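Side-chain contacts in uncharacterized protein (Porphyromonas gingivalis, PDB 1ZBS), which is of unknown function but probably acts as an N-acetylglucosamine kinase of the ASKHA superfamily, transferring phosphate from ATP to the sugar: residues A[39-44]-A[76-81]; A[47-52]-A[83-88]; A[170-175]-A[180-185]; A[205-210]-A[214-219]; A[222-227]-A[253-258]. All coordinates share one frame; numbering follows the deposited sequence.

In the fold
From the N terminus, contact 1 closes a loop that holds strand 62-67, pairing the starts of helices 38-53 and 75-85. Contact 2 joins later turns of the same helices, so the two contacts cross along the chain, and they touch where Ala44 O faces Val49 N. Both belong to the first domain. Contact 3 follows in series as a tight local closure between helices 167-174 and 179-188. Contact 4 bends the loop 205-210 back on the start of helix 210-229. Further along that helix, contact 5 spans strand 238-241 to reach helix 249-258, repeating in the second domain the helix pairing of contacts 1 and 2, and it packs against contact 4.

Contact 1 (A[39-44]-A[76-81]); sequences NEIDTA and PMLNEA
Helical turns 39-44 and 76-81 run in broadly the same direction, with segment axes 10.2 Å apart and crossing at -42°, and the backbones come closest where the CA atoms of Asp42 and Ala81 stand 6.0 Å apart. So near an approach suits the small Ala81, whose methyl points at the other helix and meets the carboxylate of Asp42: OD1 lies 3.6 Å from Ala81 CB. This is a van der Waals touch rather than a polar bond. The second oxygen of that carboxylate, OD2, is held in a salt bridge by Arg46, one turn further along helix 38-53.

The other contacts are apolar and looser. Ile41 directs its branched carbon at the 76-81 helix and is straddled by two side chains: its CG2 methyl is 4.4 Å from CE of Met77, a selenomethionine, while its CG1 branch is 4.4 Å from Leu78 CD1. Met77 has CG anti to the backbone N (chi1 -174°) and then bends at both following torsions, which swings the terminal methyl across the gap to Ile41. Leu78 leaves the backbone obliquely, and it is its CD1 branch that reaches over. Ile31 lies against both Ile41 and Leu78 from the preceding loop, and Leu78 also rests on Val94 of strand 91-95, so Leu78 connects the helix pair to the sheet. The arrangement is that of two neighbouring helices, each following a strand of a five-stranded 3-2-1-4-5 sheet, as in the ribonuclease H-like domains of the ASKHA superfamily.

Contact 2 (A[47-52]-A[83-88]); sequences SEVLPA and DSMLPH
Flat groups stay out of the junction where Val49 and Leu50 meet Met85 and Leu86; the imidazole of His88 is engaged locally instead, with CG of its chain neighbour Pro87 standing 4.2 Å above one face and displaced toward the rim. The packing itself is wholly apolar and centres on Met85, a selenomethionine whose first side-chain bond points toward helix 38-53. Its chain runs extended through the first two torsions and then turns at the third (chi3 83°), laying the selenium and the terminal methyl beside Val49. There the side chains cross at about a right angle: Val49 CG1 is 3.5 Å from Met85 SE, a tight fit, and 3.7 Å from Met85 CE.

Leu50 uses a different part of the same chain. The two chains lie antiparallel alongside each other, bringing Leu50 CG to 3.7 Å from Met85 CG, so the selenomethionine is touched at CG by Leu50 and at its selenium and methyl end by Val49. A looser touch joins Leu50 CD2 to Leu86 CD1 at 4.4 Å, just where helix 75-85 gives way to loop. Helix 38-53 is itself irregular here, with a wider pi-type turn at 47-49. Such interlocking of apolar chains is plain helix-to-helix packing, here tying together the C-terminal turns of the two crossover helices that precede and follow strand 62-67 in the sequence of the first ASKHA-type domain.

Contact 3 (A[170-175]-A[180-185]); sequences AFLQEY and ADIIES
Just before Ile182, the residue that reaches across to Phe171 and Leu172, the carbonyl oxygen Asp181 O is gripped twice by Ser185. The backbone bond from Ser185 N is 2.9 Å, and the hydroxyl donates as well, with Ser185 OG 3.2 Å from Asp181 O. That hydroxyl sits above the carbonyl plane, 36° out of it, and so supplements the regular helical bond rather than replacing it. The setting is a pair of consecutive helices, 167-174 and 179-188, joined by a short turn in the helical part of the second domain.

Between them, the contact is small and depends on one methyl. Ile182 points toward the first helix, and with CG1 lying beside the backbone N (chi1 -65°) and the chain extended beyond it, CD1 is carried out to meet both partners. Phe171 is met at its edge, near the ring plane. One face of that ring is partly covered by Tyr175 CD2, which stands 3.9 Å above the plane and offset toward the rim; Phe199 and Phe202 add edge-to-face ring contacts to Phe171. Ile155 of helix 147-159 touches both Phe171 and Ile182, so the methyl is packed into a wider apolar layer. That layer reaches the dimer interface, because Ile182 also rests on Leu141 of the second subunit.

Leu172 approaches Ile182 at about a right angle, and the two chains meet methyl to methyl, Leu172 CD2 lying 3.9 Å from Ile182 CD1; the Phe171 edge is more distant, with CE2 at 4.4 Å from the same CD1.

Contact 4 (A[205-210]-A[214-219]); sequences QHLDIP and SLVQNS
Pro210 and Ser214 are joined by the one hydrogen bond between these segments, from Ser214 N to Pro210 O at 2.9 Å. It is almost perfectly straight, with an angle of 176° at the hydrogen. It is an i-to-i+4 bond of the first turn of helix 210-229. Proline is well placed in such a first turn, where its missing amide hydrogen costs no helical bond. The hydroxyl of Ser214 does not share in that bond: OG lies 3.6 Å from Pro210 O and makes a weak bond to Ala211 O instead. Its position between the backbone N and the carbonyl carbon (chi1 73°) tucks it back against the preceding turn.

The apolar half of the contact is a single pair of methyls. Val216 points at the loop, and its CG2 comes within 4.1 Å of Leu207 CD2, the two side chains crossing at roughly a right angle.

What brings Leu207 there is the shape of the loop. His206 to Ile209 form a type I beta turn, closed by Ile209 N to His206 O at 2.9 Å, with Leu207 at its second position. Ile209 then stands at the N-cap and hands the chain over to Pro210.

Further out, Tyr248 lies against both Leu207 and Val216. Helix 249-258 supports the same side of helix 210-229 through Val251 on Val216, whereas Leu215 packs on helix 147-159; this part of helix 210-229 thus touches both helix 147-159 and helix 249-258, with helix 200-204 leading into the turn.

Contact 5 (A[222-227]-A[253-258]); sequences DFLVRN and SSVIKK
Apolar packing accounts for everything that passes between the segments, and Leu224 supplies all of it from the 222-227 side. It points at helix 249-258, and with CG beside the backbone N (chi1 -66°) and an extended second torsion, its CD1 methyl is driven out to the facing helix. There CD1 finds two partners: Val255 CG1 at 3.6 Å, a snug methyl-to-methyl fit in which the side chains cross obliquely, and Ile256, where Leu224 CD1 sits 4.0 Å from CA and 4.1 Å from CG1. The methyl therefore presses on the backbone of the opposite helix as well as on its side chains, consistent with CA atoms of Leu224 and Ile256 only 7.9 Å apart.

The same apolar layer continues onto the sheet, since Leu224 and Ile256 both rest on Leu238 of strand 238-241. Helices 210-229 and 249-258 are the crossover pair on either side of that strand in the sequence, in a domain whose 3-2-1-4-5 sheet repeats the order of the first; this duplicated layout is the hallmark of the ASKHA fold.

Charged and polar interactions involve the other side chains of 222-227, not Val255 or Ile256. Arg226 and Asp222 form a long pair, NH1 to OD2 3.9 Å, in which the oxygen lies well off the guanidinium plane, so it is attraction of charges without a directed N-H. The firmer partner of Arg226 is Glu144, which takes a salt bridge from NE and also accepts a bond from the Asn227 amide. Across the subunit interface, Lys160 of the second subunit is hydrogen-bonded to Asn227 OD1.

Contact 1 (A[39-44]-A[76-81])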
# COMPACT_ATOMS: atom_id res chain seq x y z
N ASN A 39 -2.44 29.47 -1.75
CA ASN A 39 -3.23 29.98 -0.63
C ASN A 39 -3.70 28.98 0.42
O ASN A 39 -4.05 29.37 1.54
CB ASN A 39 -4.42 30.82 -1.16
CG ASN A 39 -5.38 30.01 -2.03
OD1 ASN A 39 -6.03 29.06 -1.55
ND2 ASN A 39 -5.48 30.38 -3.30
N GLU A 40 -3.72 27.69 0.09
CA GLU A 40 -4.16 26.72 1.09
C GLU A 40 -3.05 26.56 2.13
O GLU A 40 -3.25 25.92 3.16
CB GLU A 40 -4.48 25.36 0.44
CG GLU A 40 -3.30 24.46 0.19
CD GLU A 40 -3.73 23.03 -0.11
OE1 GLU A 40 -4.41 22.42 0.76
OE2 GLU A 40 -3.41 22.53 -1.22
N ILE A 41 -1.89 27.16 1.85
CA ILE A 41 -0.76 27.14 2.78
C ILE A 41 -0.48 28.58 3.20
O ILE A 41 0.22 28.84 4.18
CB ILE A 41 0.53 26.54 2.14
CG1 ILE A 41 1.60 26.36 3.22
CG2 ILE A 41 1.08 27.49 1.06
CD1 ILE A 41 1.09 25.62 4.46
N ASP A 42 -1.04 29.51 2.43
CA ASP A 42 -0.89 30.94 2.67
C ASP A 42 -1.76 31.29 3.87
O ASP A 42 -1.64 32.36 4.47
CB ASP A 42 -1.38 31.73 1.45
CG ASP A 42 -0.61 33.00 1.22
OD1 ASP A 42 0.60 32.92 0.90
OD2 ASP A 42 -1.21 34.09 1.35
N THR A 43 -2.64 30.36 4.21
CA THR A 43 -3.54 30.53 5.34
C THR A 43 -2.90 30.01 6.61
O THR A 43 -3.06 30.60 7.69
CB THR A 43 -4.88 29.80 5.09
OG1 THR A 43 -5.48 29.47 6.35
CG2 THR A 43 -4.65 28.54 4.27
N ALA A 44 -2.18 28.90 6.49
CA ALA A 44 -1.51 28.30 7.65
C ALA A 44 -0.38 29.21 8.13
O ALA A 44 -0.12 29.31 9.33
CB ALA A 44 -0.96 26.93 7.27
N PRO A 76 10.34 27.51 -4.67
CA PRO A 76 10.15 28.95 -4.88
C PRO A 76 8.73 29.45 -4.65
O PRO A 76 8.46 30.64 -4.72
CB PRO A 76 10.61 29.15 -6.32
CG PRO A 76 10.26 27.85 -6.96
CD PRO A 76 10.75 26.86 -5.93
N MSE A 77 7.82 28.52 -4.37
CA MSE A 77 6.44 28.89 -4.14
C MSE A 77 6.26 29.20 -2.65
O MSE A 77 5.66 30.21 -2.28
CB MSE A 77 5.53 27.74 -4.59
CG MSE A 77 4.03 28.04 -4.54
SE MSE A 77 3.30 27.91 -2.75
CE MSE A 77 2.65 26.08 -2.82
N LEU A 78 6.81 28.35 -1.80
CA LEU A 78 6.72 28.56 -0.37
C LEU A 78 7.59 29.76 -0.01
O LEU A 78 7.32 30.47 0.96
CB LEU A 78 7.21 27.33 0.38
CG LEU A 78 7.13 27.36 1.91
CD1 LEU A 78 5.74 27.75 2.37
CD2 LEU A 78 7.52 25.99 2.44
N ASN A 79 8.63 29.99 -0.81
CA ASN A 79 9.53 31.11 -0.60
C ASN A 79 8.74 32.40 -0.77
O ASN A 79 8.94 33.36 -0.01
CB ASN A 79 10.69 31.04 -1.61
CG ASN A 79 11.72 32.14 -1.39
OD1 ASN A 79 11.41 33.33 -1.43
ND2 ASN A 79 12.97 31.74 -1.15
N GLU A 80 7.84 32.43 -1.75
CA GLU A 80 7.02 33.61 -2.00
C GLU A 80 6.01 33.82 -0.88
O GLU A 80 5.78 34.94 -0.44
CB GLU A 80 6.28 33.48 -3.33
CG GLU A 80 7.20 33.45 -4.54
CD GLU A 80 6.42 33.40 -5.84
OE1 GLU A 80 5.59 34.31 -6.06
OE2 GLU A 80 6.64 32.46 -6.64
N ALA A 81 5.41 32.72 -0.42
CA ALA A 81 4.42 32.75 0.65
C ALA A 81 5.07 33.24 1.94
O ALA A 81 4.51 34.09 2.64
CB ALA A 81 3.84 31.36 0.86

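Contact 2 (A[47-52]-A[83-88])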
# COMPACT_ATOMS: atom_id res chain seq x y z
N SER A 47 -1.91 32.19 10.18
CA SER A 47 -2.95 31.82 11.14
C SER A 47 -2.34 30.87 12.16
O SER A 47 -2.89 30.67 13.24
CB SER A 47 -4.12 31.13 10.44
OG SER A 47 -3.77 29.82 10.02
N GLU A 48 -1.20 30.30 11.81
CA GLU A 48 -0.50 29.37 12.68
C GLU A 48 0.94 29.81 12.93
O GLU A 48 1.43 29.73 14.06
CB GLU A 48 -0.50 27.97 12.06
CG GLU A 48 -1.88 27.42 11.75
CD GLU A 48 -1.84 26.00 11.18
OE1 GLU A 48 -1.44 25.07 11.91
OE2 GLU A 48 -2.22 25.82 10.01
N VAL A 49 1.60 30.29 11.89
CA VAL A 49 2.99 30.71 12.02
C VAL A 49 3.13 32.13 12.57
O VAL A 49 3.78 32.34 13.58
CB VAL A 49 3.74 30.62 10.68
CG1 VAL A 49 5.23 30.79 10.91
CG2 VAL A 49 3.45 29.29 10.00
N LEU A 50 2.52 33.09 11.88
CA LEU A 50 2.59 34.49 12.30
C LEU A 50 2.15 34.73 13.74
O LEU A 50 2.84 35.40 14.49
CB LEU A 50 1.75 35.37 11.38
CG LEU A 50 2.52 36.34 10.46
CD1 LEU A 50 1.52 37.16 9.67
CD2 LEU A 50 3.43 37.25 11.29
N PRO A 51 0.99 34.18 14.14
CA PRO A 51 0.53 34.38 15.51
C PRO A 51 1.43 33.74 16.57
O PRO A 51 1.37 34.10 17.75
CB PRO A 51 -0.87 33.76 15.49
CG PRO A 51 -0.75 32.68 14.46
CD PRO A 51 0.02 33.39 13.36
N ALA A 52 2.27 32.81 16.14
CA ALA A 52 3.19 32.12 17.05
C ALA A 52 4.42 32.98 17.29
O ALA A 52 4.90 33.10 18.42
CB ALA A 52 3.59 30.77 16.47
N ASP A 83 7.91 34.90 2.16
CA ASP A 83 8.35 36.26 1.93
C ASP A 83 7.21 37.27 2.14
O ASP A 83 7.46 38.43 2.45
CB ASP A 83 8.95 36.39 0.53
CG ASP A 83 9.65 37.72 0.32
OD1 ASP A 83 8.95 38.71 0.01
OD2 ASP A 83 10.90 37.77 0.47
N SER A 84 5.97 36.83 1.96
CA SER A 84 4.82 37.71 2.16
C SER A 84 4.48 37.73 3.65
O SER A 84 3.82 38.66 4.13
CB SER A 84 3.62 37.22 1.34
OG SER A 84 3.85 37.41 -0.05
N MSE A 85 4.93 36.72 4.37
CA MSE A 85 4.69 36.66 5.81
C MSE A 85 5.57 37.73 6.45
O MSE A 85 5.09 38.56 7.22
CB MSE A 85 5.04 35.27 6.35
CG MSE A 85 4.92 35.16 7.85
SE MSE A 85 4.93 33.33 8.45
CE MSE A 85 6.84 33.03 8.48
N LEU A 86 6.86 37.70 6.14
CA LEU A 86 7.80 38.70 6.65
C LEU A 86 8.42 39.37 5.43
O LEU A 86 9.49 38.98 4.97
CB LEU A 86 8.90 38.07 7.51
CG LEU A 86 8.60 37.41 8.86
CD1 LEU A 86 7.38 38.07 9.49
CD2 LEU A 86 8.37 35.92 8.67
N PRO A 87 7.72 40.38 4.88
CA PRO A 87 8.15 41.14 3.70
C PRO A 87 9.43 41.92 3.92
O PRO A 87 10.09 42.35 2.96
CB PRO A 87 6.94 42.04 3.43
CG PRO A 87 6.39 42.28 4.80
CD PRO A 87 6.45 40.90 5.41
N HIS A 88 9.80 42.12 5.18
CA HIS A 88 11.02 42.86 5.48
C HIS A 88 12.18 41.94 5.86
O HIS A 88 13.19 42.40 6.39
CB HIS A 88 10.76 43.89 6.58
CG HIS A 88 9.72 44.89 6.20
ND1 HIS A 88 9.78 45.62 5.03
CD2 HIS A 88 8.56 45.25 6.80
CE1 HIS A 88 8.70 46.38 4.93
NE2 HIS A 88 7.94 46.17 5.99

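Contact 3 (A[170-175]-A[180-185])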
# COMPACT_ATOMS: atom_id res chain seq x y z
N ALA A 170 -6.49 -7.07 21.74
CA ALA A 170 -5.92 -6.06 22.63
C ALA A 170 -5.68 -4.76 21.85
O ALA A 170 -5.87 -3.66 22.38
CB ALA A 170 -4.62 -6.56 23.23
N PHE A 171 -5.27 -4.91 20.59
CA PHE A 171 -4.98 -3.79 19.68
C PHE A 171 -6.27 -3.10 19.26
O PHE A 171 -6.42 -1.89 19.40
CB PHE A 171 -4.26 -4.30 18.42
CG PHE A 171 -4.01 -3.24 17.36
CD1 PHE A 171 -2.91 -2.40 17.44
CD2 PHE A 171 -4.88 -3.10 16.29
CE1 PHE A 171 -2.67 -1.42 16.46
CE2 PHE A 171 -4.66 -2.13 15.29
CZ PHE A 171 -3.54 -1.29 15.38
N LEU A 172 -7.21 -3.88 18.72
CA LEU A 172 -8.47 -3.32 18.25
C LEU A 172 -9.26 -2.58 19.32
O LEU A 172 -9.83 -1.52 19.06
CB LEU A 172 -9.33 -4.45 17.65
CG LEU A 172 -8.75 -5.20 16.43
CD1 LEU A 172 -9.72 -6.31 16.01
CD2 LEU A 172 -8.55 -4.22 15.26
N GLN A 173 -9.29 -3.13 20.53
CA GLN A 173 -10.00 -2.52 21.65
C GLN A 173 -9.35 -1.22 22.16
O GLN A 173 -10.04 -0.28 22.56
CB GLN A 173 -10.15 -3.54 22.79
CG GLN A 173 -11.28 -4.57 22.60
CD GLN A 173 -11.15 -5.78 23.52
OE1 GLN A 173 -10.58 -5.69 24.61
NE2 GLN A 173 -11.71 -6.91 23.10
N GLU A 174 -8.02 -1.16 22.14
CA GLU A 174 -7.33 0.03 22.60
C GLU A 174 -7.67 1.23 21.73
O GLU A 174 -7.82 2.35 22.22
CB GLU A 174 -5.82 -0.20 22.59
CG GLU A 174 -5.05 1.00 23.07
CD GLU A 174 -3.56 0.71 23.15
OE1 GLU A 174 -3.20 -0.43 23.50
OE2 GLU A 174 -2.77 1.64 22.90
N TYR A 175 -7.78 0.98 20.43
CA TYR A 175 -8.09 2.02 19.45
C TYR A 175 -9.54 1.99 19.00
O TYR A 175 -9.92 2.74 18.10
CB TYR A 175 -7.18 1.87 18.23
CG TYR A 175 -5.72 2.03 18.58
CD1 TYR A 175 -5.18 3.28 18.84
CD2 TYR A 175 -4.89 0.91 18.72
CE1 TYR A 175 -3.86 3.44 19.24
CE2 TYR A 175 -3.56 1.05 19.14
CZ TYR A 175 -3.06 2.32 19.39
OH TYR A 175 -1.77 2.50 19.81
N ALA A 180 -13.22 -3.77 9.51
CA ALA A 180 -13.85 -2.92 8.50
C ALA A 180 -13.45 -1.44 8.63
O ALA A 180 -13.27 -0.76 7.62
CB ALA A 180 -15.38 -3.08 8.55
N ASP A 181 -13.29 -0.94 9.86
CA ASP A 181 -12.88 0.47 10.02
C ASP A 181 -11.46 0.66 9.47
O ASP A 181 -11.16 1.68 8.84
CB ASP A 181 -12.91 0.92 11.50
CG ASP A 181 -14.30 0.87 12.11
OD1 ASP A 181 -15.27 1.23 11.42
OD2 ASP A 181 -14.41 0.49 13.30
N ILE A 182 -10.59 -0.31 9.72
CA ILE A 182 -9.22 -0.24 9.23
C ILE A 182 -9.22 -0.17 7.69
O ILE A 182 -8.54 0.67 7.10
CB ILE A 182 -8.39 -1.43 9.77
CG1 ILE A 182 -8.28 -1.30 11.29
CG2 ILE A 182 -7.00 -1.45 9.14
CD1 ILE A 182 -7.58 -2.43 11.99
N ILE A 183 -10.02 -1.02 7.05
CA ILE A 183 -10.10 -1.02 5.59
C ILE A 183 -10.59 0.34 5.09
O ILE A 183 -10.04 0.91 4.14
CB ILE A 183 -11.07 -2.10 5.07
CG1 ILE A 183 -10.51 -3.48 5.39
CG2 ILE A 183 -11.27 -1.97 3.56
CD1 ILE A 183 -9.14 -3.72 4.82
N GLU A 184 -11.63 0.86 5.74
CA GLU A 184 -12.19 2.16 5.38
C GLU A 184 -11.13 3.27 5.48
O GLU A 184 -10.93 4.03 4.52
CB GLU A 184 -13.41 2.46 6.29
CG GLU A 184 -13.91 3.92 6.26
CD GLU A 184 -15.06 4.19 7.23
OE1 GLU A 184 -15.04 3.66 8.37
OE2 GLU A 184 -16.00 4.95 6.86
N SER A 185 -10.41 3.34 6.60
CA SER A 185 -9.38 4.38 6.77
C SER A 185 -8.19 4.23 5.83
O SER A 185 -7.65 5.22 5.33
CB SER A 185 -8.86 4.38 8.22
OG SER A 185 -9.91 4.62 9.13

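Contact 4 (A[205-210]-A[214-219])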
# COMPACT_ATOMS: atom_id res chain seq x y z
N GLN A 205 5.73 -0.54 22.39
CA GLN A 205 5.42 -1.04 23.73
C GLN A 205 5.28 -2.56 23.80
O GLN A 205 5.08 -3.11 24.88
CB GLN A 205 4.15 -0.36 24.26
CG GLN A 205 4.40 1.05 24.78
CD GLN A 205 3.15 1.75 25.26
OE1 GLN A 205 2.31 1.16 25.96
NE2 GLN A 205 3.02 3.02 24.92
N HIS A 206 5.42 -3.22 22.66
CA HIS A 206 5.29 -4.67 22.60
C HIS A 206 6.48 -5.39 22.00
O HIS A 206 6.37 -6.55 21.59
CB HIS A 206 4.02 -5.03 21.83
CG HIS A 206 2.76 -4.83 22.62
ND1 HIS A 206 2.33 -5.73 23.57
CD2 HIS A 206 1.85 -3.83 22.61
CE1 HIS A 206 1.21 -5.29 24.12
NE2 HIS A 206 0.90 -4.14 23.56
N LEU A 207 7.62 -4.70 21.95
CA LEU A 207 8.85 -5.26 21.40
C LEU A 207 9.33 -6.48 22.18
O LEU A 207 10.18 -7.24 21.71
CB LEU A 207 9.96 -4.20 21.42
CG LEU A 207 9.77 -3.00 20.48
CD1 LEU A 207 10.80 -1.93 20.80
CD2 LEU A 207 9.90 -3.48 19.05
N ASP A 208 8.78 -6.67 23.38
CA ASP A 208 9.14 -7.81 24.21
C ASP A 208 8.59 -9.09 23.60
O ASP A 208 8.95 -10.19 24.03
CB ASP A 208 8.61 -7.63 25.64
CG ASP A 208 7.29 -6.87 25.70
OD1 ASP A 208 7.29 -5.64 25.42
OD2 ASP A 208 6.26 -7.49 26.04
N ILE A 209 7.73 -8.95 22.61
CA ILE A 209 7.14 -10.09 21.92
C ILE A 209 7.94 -10.37 20.66
O ILE A 209 8.18 -9.45 19.86
CB ILE A 209 5.68 -9.81 21.51
CG1 ILE A 209 4.83 -9.50 22.76
CG2 ILE A 209 5.12 -10.99 20.75
CD1 ILE A 209 3.40 -9.13 22.43
N PRO A 210 8.37 -11.62 20.45
CA PRO A 210 9.16 -12.06 19.29
C PRO A 210 8.64 -11.59 17.93
O PRO A 210 9.32 -10.87 17.21
CB PRO A 210 9.13 -13.58 19.41
CG PRO A 210 9.14 -13.78 20.88
CD PRO A 210 8.12 -12.76 21.35
N SER A 214 10.87 -9.08 15.52
CA SER A 214 11.42 -9.49 14.24
C SER A 214 10.77 -8.69 13.10
O SER A 214 11.40 -8.45 12.07
CB SER A 214 11.22 -10.98 14.01
OG SER A 214 9.86 -11.28 13.72
N LEU A 215 9.52 -8.29 13.28
CA LEU A 215 8.83 -7.50 12.27
C LEU A 215 9.53 -6.14 12.11
O LEU A 215 9.81 -5.70 10.99
CB LEU A 215 7.35 -7.31 12.64
CG LEU A 215 6.50 -6.43 11.70
CD1 LEU A 215 5.03 -6.88 11.76
CD2 LEU A 215 6.63 -4.97 12.10
N VAL A 216 9.82 -5.49 13.23
CA VAL A 216 10.49 -4.19 13.19
C VAL A 216 11.92 -4.32 12.69
O VAL A 216 12.41 -3.49 11.93
CB VAL A 216 10.49 -3.54 14.59
CG1 VAL A 216 11.30 -2.25 14.57
CG2 VAL A 216 9.05 -3.24 15.01
N GLN A 217 12.57 -5.40 13.12
CA GLN A 217 13.94 -5.71 12.75
C GLN A 217 14.09 -5.95 11.25
O GLN A 217 15.01 -5.41 10.62
CB GLN A 217 14.38 -6.95 13.53
CG GLN A 217 15.67 -7.61 13.07
CD GLN A 217 15.96 -8.90 13.83
OE1 GLN A 217 16.43 -8.88 14.97
NE2 GLN A 217 15.65 -10.03 13.21
N ASN A 218 13.20 -6.74 10.66
CA ASN A 218 13.28 -7.03 9.25
C ASN A 218 13.02 -5.80 8.39
O ASN A 218 13.59 -5.65 7.31
CB ASN A 218 12.29 -8.13 8.87
CG ASN A 218 12.58 -9.43 9.59
OD1 ASN A 218 13.73 -9.70 9.95
ND2 ASN A 218 11.56 -10.25 9.79
N SER A 219 12.17 -4.92 8.88
CA SER A 219 11.87 -3.71 8.13
C SER A 219 13.07 -2.77 8.14
O SER A 219 13.41 -2.18 7.12
CB SER A 219 10.65 -3.01 8.70
OG SER A 219 10.18 -2.05 7.78

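Contact 5 (A[222-227]-A[253-258])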
# COMPACT_ATOMS: atom_id res chain seq x y z
N ASP A 222 15.66 -4.13 5.88
CA ASP A 222 15.20 -3.87 4.53
C ASP A 222 15.52 -2.44 4.11
O ASP A 222 15.89 -2.18 2.97
CB ASP A 222 13.68 -4.05 4.43
CG ASP A 222 13.28 -5.26 3.64
OD1 ASP A 222 13.00 -6.31 4.27
OD2 ASP A 222 13.26 -5.17 2.39
N PHE A 223 15.34 -1.51 5.05
CA PHE A 223 15.64 -0.12 4.75
C PHE A 223 17.11 0.04 4.41
O PHE A 223 17.46 0.69 3.43
CB PHE A 223 15.27 0.78 5.93
CG PHE A 223 15.81 2.18 5.80
CD1 PHE A 223 17.02 2.53 6.39
CD2 PHE A 223 15.13 3.14 5.05
CE1 PHE A 223 17.55 3.81 6.22
CE2 PHE A 223 15.65 4.42 4.87
CZ PHE A 223 16.87 4.76 5.46
N LEU A 224 17.99 -0.56 5.21
CA LEU A 224 19.42 -0.45 4.95
C LEU A 224 19.78 -1.04 3.60
O LEU A 224 20.44 -0.40 2.77
CB LEU A 224 20.22 -1.17 6.04
CG LEU A 224 20.10 -0.51 7.42
CD1 LEU A 224 20.78 -1.37 8.47
CD2 LEU A 224 20.71 0.88 7.36
N VAL A 225 19.32 -2.26 3.37
CA VAL A 225 19.58 -2.96 2.12
C VAL A 225 19.22 -2.14 0.88
O VAL A 225 20.07 -1.88 0.03
CB VAL A 225 18.81 -4.30 2.07
CG1 VAL A 225 19.06 -4.99 0.73
CG2 VAL A 225 19.27 -5.21 3.22
N ARG A 226 17.96 -1.74 0.78
CA ARG A 226 17.48 -1.00 -0.39
C ARG A 226 17.67 0.51 -0.36
O ARG A 226 17.30 1.20 -1.31
CB ARG A 226 16.00 -1.29 -0.58
CG ARG A 226 15.67 -2.75 -0.46
CD ARG A 226 14.28 -2.93 0.11
NE ARG A 226 13.23 -2.61 -0.84
CZ ARG A 226 12.59 -3.52 -1.57
NH1 ARG A 226 12.90 -4.81 -1.45
NH2 ARG A 226 11.62 -3.16 -2.40
N ASN A 227 18.25 1.04 0.71
CA ASN A 227 18.42 2.49 0.80
C ASN A 227 19.82 2.97 1.17
O ASN A 227 20.20 4.09 0.82
CB ASN A 227 17.40 3.07 1.80
CG ASN A 227 15.95 2.82 1.38
OD1 ASN A 227 15.43 3.51 0.51
ND2 ASN A 227 15.31 1.84 2.00
N SER A 253 20.13 -0.08 16.26
CA SER A 253 21.55 -0.36 16.51
C SER A 253 21.90 -1.81 16.19
O SER A 253 22.89 -2.09 15.51
CB SER A 253 21.91 -0.12 17.98
OG SER A 253 22.33 1.22 18.20
N SER A 254 21.08 -2.73 16.69
CA SER A 254 21.31 -4.15 16.47
C SER A 254 21.33 -4.49 14.99
O SER A 254 22.17 -5.25 14.53
CB SER A 254 20.22 -4.97 17.15
OG SER A 254 20.27 -6.31 16.70
N VAL A 255 20.38 -3.92 14.24
CA VAL A 255 20.29 -4.16 12.81
C VAL A 255 21.55 -3.66 12.10
O VAL A 255 22.17 -4.39 11.33
CB VAL A 255 19.05 -3.47 12.20
CG1 VAL A 255 19.06 -3.64 10.69
CG2 VAL A 255 17.78 -4.05 12.80
N ILE A 256 21.91 -2.41 12.35
CA ILE A 256 23.09 -1.81 11.76
C ILE A 256 24.33 -2.66 12.07
O ILE A 256 25.09 -3.02 11.18
CB ILE A 256 23.33 -0.38 12.30
CG1 ILE A 256 22.25 0.57 11.76
CG2 ILE A 256 24.74 0.10 11.95
CD1 ILE A 256 22.21 1.94 12.44
N LYS A 257 24.51 -2.97 13.35
CA LYS A 257 25.65 -3.77 13.80
C LYS A 257 25.67 -5.11 13.06
O LYS A 257 26.69 -5.54 12.53
CB LYS A 257 25.54 -4.03 15.30
CG LYS A 257 26.86 -4.25 16.02
CD LYS A 257 27.26 -3.01 16.83
CE LYS A 257 26.25 -2.73 17.94
NZ LYS A 257 26.57 -1.52 18.76
N LYS A 258 24.51 -5.76 13.03
CA LYS A 258 24.36 -7.06 12.38
C LYS A 258 24.80 -7.07 10.92
O LYS A 258 25.15 -8.13 10.39
CB LYS A 258 22.91 -7.52 12.52
CG LYS A 258 22.67 -8.99 12.20
CD LYS A 258 21.39 -9.46 12.87
CE LYS A 258 20.98 -10.85 12.41
NZ LYS A 258 20.52 -10.87 10.99